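Local structure of cytochrome c, mono-and diheme variant (Methylophaga aminisulfidivorans MP, 7C90) at residues G66-N71 / E143-M148; A79-F84 / M148-S153. The protein probably carries electrons through a covalently bound heme c, as a cytochrome cL of the methanol oxidation system in a marine methylotrophic bacterium. All coordinates share one frame; numbering follows the deposited sequence.

Interaction 1. Residues G66-N71 / E143-M148; sequences GENLYN and EILHIM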
loop_
_atom_site.group_PDB
_atom_site.type_symbol
_atom_site.label_atom_id
_atom_site.label_comp_id
_atom_site.label_asym_id
_atom_site.label_seq_id
_atom_site.Cartn_x
_atom_site.Cartn_y
_atom_site.Cartn_z
ATOM N N GLY A 66 -30.077 6.707 -7.463
ATOM C CA GLY A 66 -28.802 5.986 -7.593
ATOM C C GLY A 66 -28.247 6.076 -9.006
ATOM O O GLY A 66 -27.370 5.271 -9.316
ATOM N N GLU A 67 -28.736 7.020 -9.820
ATOM C CA GLU A 67 -28.248 7.295 -11.195
ATOM C C GLU A 67 -27.348 8.536 -11.161
ATOM O O GLU A 67 -27.720 9.516 -10.503
ATOM C CB GLU A 67 -29.396 7.515 -12.177
ATOM C CG GLU A 67 -28.907 7.784 -13.600
ATOM C CD GLU A 67 -29.980 7.933 -14.671
ATOM O OE1 GLU A 67 -31.058 8.497 -14.361
ATOM O OE2 GLU A 67 -29.732 7.480 -15.818
ATOM N N ASN A 68 -26.211 8.491 -11.866
ATOM C CA ASN A 68 -25.218 9.598 -11.926
ATOM C C ASN A 68 -25.401 10.363 -13.242
ATOM O O ASN A 68 -24.945 9.851 -14.251
ATOM C CB ASN A 68 -23.786 9.071 -11.779
ATOM C CG ASN A 68 -22.779 10.202 -11.752
ATOM O OD1 ASN A 68 -23.163 11.368 -11.875
ATOM N ND2 ASN A 68 -21.510 9.873 -11.565
ATOM N N LEU A 69 -26.084 11.516 -13.220
ATOM C CA LEU A 69 -26.375 12.332 -14.420
ATOM C C LEU A 69 -25.072 12.737 -15.093
ATOM O O LEU A 69 -25.142 13.089 -16.266
ATOM C CB LEU A 69 -27.122 13.614 -14.040
ATOM C CG LEU A 69 -28.576 13.453 -13.626
ATOM C CD1 LEU A 69 -29.232 14.821 -13.489
ATOM C CD2 LEU A 69 -29.328 12.554 -14.597
ATOM N N TYR A 70 -23.948 12.781 -14.375
ATOM C CA TYR A 70 -22.691 13.299 -14.975
ATOM C C TYR A 70 -22.058 12.264 -15.903
ATOM O O TYR A 70 -21.149 12.697 -16.603
ATOM C CB TYR A 70 -21.668 13.773 -13.943
ATOM C CG TYR A 70 -22.065 14.973 -13.121
ATOM C CD1 TYR A 70 -22.654 16.109 -13.681
ATOM C CD2 TYR A 70 -21.827 14.975 -11.761
ATOM C CE1 TYR A 70 -22.991 17.207 -12.899
ATOM C CE2 TYR A 70 -22.141 16.062 -10.967
ATOM C CZ TYR A 70 -22.722 17.185 -11.536
ATOM O OH TYR A 70 -23.019 18.233 -10.715
ATOM N N ASN A 71 -22.519 11.003 -15.949
ATOM C CA ASN A 71 -21.909 9.971 -16.826
ATOM C C ASN A 71 -21.863 10.423 -18.298
ATOM O O ASN A 71 -20.989 9.911 -19.027
ATOM C CB ASN A 71 -22.592 8.606 -16.693
ATOM C CG ASN A 71 -22.254 7.937 -15.378
ATOM O OD1 ASN A 71 -21.288 8.331 -14.722
ATOM N ND2 ASN A 71 -23.047 6.954 -14.975
ATOM N N GLU A 143 -18.697 16.412 -5.956
ATOM C CA GLU A 143 -17.316 16.113 -6.394
ATOM C C GLU A 143 -17.146 14.606 -6.577
ATOM O O GLU A 143 -16.537 14.183 -7.554
ATOM C CB GLU A 143 -16.307 16.683 -5.407
ATOM C CG GLU A 143 -16.205 18.189 -5.460
ATOM C CD GLU A 143 -15.312 18.767 -4.367
ATOM O OE1 GLU A 143 -15.322 18.245 -3.194
ATOM O OE2 GLU A 143 -14.591 19.728 -4.686
ATOM N N ILE A 144 -17.719 13.807 -5.693
ATOM C CA ILE A 144 -17.666 12.322 -5.827
ATOM C C ILE A 144 -18.345 11.911 -7.137
ATOM O O ILE A 144 -17.768 11.092 -7.871
ATOM C CB ILE A 144 -18.264 11.655 -4.578
ATOM C CG1 ILE A 144 -17.345 11.866 -3.369
ATOM C CG2 ILE A 144 -18.540 10.169 -4.809
ATOM C CD1 ILE A 144 -17.993 11.509 -2.039
ATOM N N LEU A 145 -19.498 12.481 -7.468
ATOM C CA LEU A 145 -20.212 12.107 -8.721
ATOM C C LEU A 145 -19.382 12.528 -9.947
ATOM O O LEU A 145 -19.386 11.814 -10.935
ATOM C CB LEU A 145 -21.597 12.756 -8.741
ATOM C CG LEU A 145 -22.537 12.307 -7.635
ATOM C CD1 LEU A 145 -23.826 13.114 -7.661
ATOM C CD2 LEU A 145 -22.832 10.832 -7.787
ATOM N N HIS A 146 -18.692 13.658 -9.897
ATOM C CA HIS A 146 -17.748 14.083 -10.968
ATOM C C HIS A 146 -16.667 13.021 -11.154
ATOM O O HIS A 146 -16.407 12.570 -12.304
ATOM C CB HIS A 146 -17.156 15.448 -10.625
ATOM C CG HIS A 146 -18.058 16.575 -10.984
ATOM N ND1 HIS A 146 -18.939 17.125 -10.115
ATOM C CD2 HIS A 146 -18.202 17.247 -12.139
ATOM C CE1 HIS A 146 -19.563 18.134 -10.693
ATOM N NE2 HIS A 146 -19.141 18.217 -11.948
ATOM N N ILE A 147 -16.051 12.611 -10.050
ATOM C CA ILE A 147 -14.954 11.601 -10.089
ATOM C C ILE A 147 -15.527 10.318 -10.658
ATOM O O ILE A 147 -14.841 9.644 -11.429
ATOM C CB ILE A 147 -14.331 11.403 -8.690
ATOM C CG1 ILE A 147 -13.580 12.664 -8.240
ATOM C CG2 ILE A 147 -13.443 10.166 -8.675
ATOM C CD1 ILE A 147 -13.023 12.589 -6.827
ATOM N N MET A 148 -16.719 9.938 -10.206
ATOM C CA MET A 148 -17.371 8.695 -10.690
ATOM C C MET A 148 -17.608 8.772 -12.205
ATOM O O MET A 148 -17.257 7.788 -12.900
ATOM C CB MET A 148 -18.677 8.433 -9.963
ATOM C CG MET A 148 -18.427 7.901 -8.560
ATOM S SD MET A 148 -19.920 8.016 -7.542
ATOM C CE MET A 148 -21.116 7.083 -8.478
#
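Tyr-70 and His-146 lay their rings against one another without becoming parallel: the planes are turned by 32° and the centroids stand 4.0 Å apart. The overlap is off centre on both sides. Tyr-70 CE2 lies over a face of the imidazole towards its rim, 3.3 Å from His-146 CE1, while His-146 NE2 sits above the phenol ring, again displaced towards the rim. Asp-142, one turn before His-146, bonds to both: its OD1 to Tyr-70 OH and its backbone O to His-146 ND1, which would help hold the rings in place. Leu-145 takes the edge of the phenol ring instead of a face; its side chain crosses that of Tyr-70 at about a right angle, with Leu-145 CB close to the ring plane and 3.8 Å from Tyr-70 CD2.

Beside the rings, Asn-68 extends towards helix 141-153 with CG anti to its backbone N (chi1 -176°). Asn-68 ND2 gives a nearly straight bond (165°) to Leu-145 O at 2.9 Å, and the acceptor lies close to the amide plane. The other end of the amide turns back to its own loop: Asn-68 OD1 accepts from Tyr-70 N at 3.0 Å, closing an Asx turn, with the donor well above the carbonyl plane. Met-148 CB packs against Asn-68 ND2 at 3.6 Å. An alanine in place of Asn-68 would probably leave Tyr-70 N without its side-chain acceptor and Leu-145 O without its donor from the loop, so that the turn would lose its side-chain closure. The buried polar link between loop and helix is thus made by an uncharged carboxamide, which serves one backbone group on each side while the oblique ring pair and Leu-145 CB add packing.

Interaction 2. Residues A79-F84 / M148-S153; sequences AGESLF and MAWVRS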
loop_
_atom_site.group_PDB
_atom_site.type_symbol
_atom_site.label_atom_id
_atom_site.label_comp_id
_atom_site.label_asym_id
_atom_site.label_seq_id
_atom_site.Cartn_x
_atom_site.Cartn_y
_atom_site.Cartn_z
ATOM N N ALA A 79 -13.846 17.886 -15.314
ATOM C CA ALA A 79 -13.686 18.307 -13.901
ATOM C C ALA A 79 -13.426 17.080 -12.993
ATOM O O ALA A 79 -12.588 17.183 -12.078
ATOM C CB ALA A 79 -14.891 19.116 -13.480
ATOM N N GLY A 80 -14.052 15.932 -13.275
ATOM C CA GLY A 80 -13.823 14.676 -12.528
ATOM C C GLY A 80 -12.399 14.168 -12.714
ATOM O O GLY A 80 -11.849 13.589 -11.779
ATOM N N GLU A 81 -11.807 14.348 -13.891
ATOM C CA GLU A 81 -10.431 13.875 -14.179
ATOM C C GLU A 81 -9.483 14.577 -13.213
ATOM O O GLU A 81 -8.678 13.899 -12.606
ATOM C CB GLU A 81 -9.998 14.207 -15.602
ATOM C CG GLU A 81 -8.684 13.575 -15.998
ATOM C CD GLU A 81 -7.822 14.518 -16.816
ATOM O OE1 GLU A 81 -8.181 14.761 -17.998
ATOM O OE2 GLU A 81 -6.829 15.050 -16.246
ATOM N N SER A 82 -9.625 15.889 -13.086
ATOM C CA SER A 82 -8.754 16.752 -12.256
ATOM C C SER A 82 -8.945 16.391 -10.767
ATOM O O SER A 82 -7.948 16.365 -10.048
ATOM C CB SER A 82 -9.015 18.203 -12.578
ATOM O OG SER A 82 -8.601 19.031 -11.510
ATOM N N LEU A 83 -10.163 16.048 -10.329
ATOM C CA LEU A 83 -10.468 15.712 -8.903
ATOM C C LEU A 83 -9.911 14.326 -8.557
ATOM O O LEU A 83 -9.391 14.146 -7.431
ATOM C CB LEU A 83 -11.974 15.771 -8.657
ATOM C CG LEU A 83 -12.566 17.178 -8.719
ATOM C CD1 LEU A 83 -14.068 17.126 -8.923
ATOM C CD2 LEU A 83 -12.230 17.967 -7.467
ATOM N N PHE A 84 -9.996 13.389 -9.496
ATOM C CA PHE A 84 -9.394 12.040 -9.381
ATOM C C PHE A 84 -7.869 12.143 -9.233
ATOM O O PHE A 84 -7.324 11.451 -8.382
ATOM C CB PHE A 84 -9.731 11.186 -10.593
ATOM C CG PHE A 84 -9.158 9.805 -10.535
ATOM C CD1 PHE A 84 -7.873 9.563 -10.975
ATOM C CD2 PHE A 84 -9.900 8.759 -10.044
ATOM C CE1 PHE A 84 -7.351 8.284 -10.946
ATOM C CE2 PHE A 84 -9.369 7.480 -10.000
ATOM C CZ PHE A 84 -8.101 7.244 -10.468
ATOM N N MET A 148 -16.719 9.938 -10.206
ATOM C CA MET A 148 -17.371 8.695 -10.690
ATOM C C MET A 148 -17.608 8.772 -12.205
ATOM O O MET A 148 -17.257 7.788 -12.900
ATOM C CB MET A 148 -18.677 8.433 -9.963
ATOM C CG MET A 148 -18.427 7.901 -8.560
ATOM S SD MET A 148 -19.920 8.016 -7.542
ATOM C CE MET A 148 -21.116 7.083 -8.478
ATOM N N ALA A 149 -18.152 9.869 -12.722
ATOM C CA ALA A 149 -18.360 9.991 -14.194
ATOM C C ALA A 149 -17.018 9.774 -14.909
ATOM O O ALA A 149 -16.979 9.004 -15.885
ATOM C CB ALA A 149 -18.969 11.316 -14.569
ATOM N N TRP A 150 -15.926 10.363 -14.415
ATOM C CA TRP A 150 -14.593 10.227 -15.073
ATOM C C TRP A 150 -14.140 8.771 -15.017
ATOM O O TRP A 150 -13.628 8.268 -16.013
ATOM C CB TRP A 150 -13.550 11.201 -14.476
ATOM C CG TRP A 150 -12.245 11.030 -15.174
ATOM C CD1 TRP A 150 -11.878 11.549 -16.381
ATOM C CD2 TRP A 150 -11.196 10.136 -14.781
ATOM N NE1 TRP A 150 -10.652 11.073 -16.738
ATOM C CE2 TRP A 150 -10.215 10.191 -15.795
ATOM C CE3 TRP A 150 -11.002 9.289 -13.683
ATOM C CZ2 TRP A 150 -9.033 9.456 -15.724
ATOM C CZ3 TRP A 150 -9.849 8.538 -13.634
ATOM C CH2 TRP A 150 -8.873 8.628 -14.634
ATOM N N VAL A 151 -14.292 8.095 -13.876
ATOM C CA VAL A 151 -13.879 6.677 -13.720
ATOM C C VAL A 151 -14.646 5.832 -14.746
ATOM O O VAL A 151 -14.019 4.891 -15.343
ATOM C CB VAL A 151 -14.072 6.179 -12.268
ATOM C CG1 VAL A 151 -13.901 4.678 -12.158
ATOM C CG2 VAL A 151 -13.120 6.865 -11.281
ATOM N N ARG A 152 -15.946 6.105 -14.952
ATOM C CA ARG A 152 -16.731 5.311 -15.936
ATOM C C ARG A 152 -16.238 5.628 -17.361
ATOM O O ARG A 152 -16.171 4.713 -18.124
ATOM C CB ARG A 152 -18.228 5.563 -15.798
ATOM C CG ARG A 152 -18.787 5.158 -14.450
ATOM C CD ARG A 152 -18.460 3.735 -14.036
ATOM N NE ARG A 152 -19.387 3.382 -12.975
ATOM C CZ ARG A 152 -19.281 2.347 -12.154
ATOM N NH1 ARG A 152 -18.259 1.517 -12.239
ATOM N NH2 ARG A 152 -20.191 2.181 -11.215
ATOM N N SER A 153 -15.825 6.861 -17.645
ATOM C CA SER A 153 -15.474 7.353 -19.004
ATOM C C SER A 153 -14.198 6.662 -19.498
ATOM O O SER A 153 -14.046 6.546 -20.716
ATOM C CB SER A 153 -15.324 8.856 -19.012
ATOM O OG SER A 153 -14.091 9.261 -18.391
#
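Trp-150, which packs its indole on helix 74-87, has its carbonyl O approached twice by Ser-153: Ser-153 OG donates to Trp-150 O at 2.6 Å, and the Ser-153 backbone N adds a weak bond. This is in the last turn of helix 141-153, where it crosses helix 74-87 in the manner of the interlocking N- and C-terminal helices of the class I cytochrome c fold. The two axes pass 7.9 Å apart, with their directions at 98°.

Gly-80 sits at the crossing point. Gly-80 C lies 3.6 Å from Trp-150 CB, and a side chain there would be directed at the tryptophan and press tightly on that same CB. CG of Trp-150 is anti to its backbone N (chi1 -180°), and the indole lies against Glu-81 and Phe-84 of the other helix. Glu-81 covers one face of it: Glu-81 CA makes a CH-pi contact 3.6 Å from the centroid of the five-membered ring, and Glu-81 CG comes 3.3 Å from Trp-150 NE1. The carboxylate itself leads away, so the glutamate meets the indole through its aliphatic part.

Phe-84 meets the six-membered ring at an oblique angle, the planes 42° apart. Helix 74-87 ends just before Cys-88, which is covalently joined to heme c, and Phe-84 also packs close to His-92, an axial ligand of the heme iron. Val-151 CG2 touches the phenyl ring at Phe-84 CD2, 3.9 Å away, while Trp-150 CZ3 stands over the centre of that ring, nearest to Phe-84 CG at 3.4 Å.

Overall arrangement
Interactions 1 and 2 occupy successive turns of helix 141-153 and share Met-148; their centres are about 8 Å apart. They also touch directly. Tyr-70 O of the loop lies 3.3 Å from Ala-149 CB, and Ile-147 CG1 packs 3.5 Å from Leu-83 CB, joining the two helices beside the aromatic pairs. Asp-117 joins the two as well: its OD2 accepts a hydrogen bond from Asn-71 ND2 and its OD1 forms a salt bridge with Arg-152 NH2. Both contacts border the heme: the Met-148 side chain is about 6 Å from it and that of Phe-84 about 5 Å, while Ile-147 touches heme c itself.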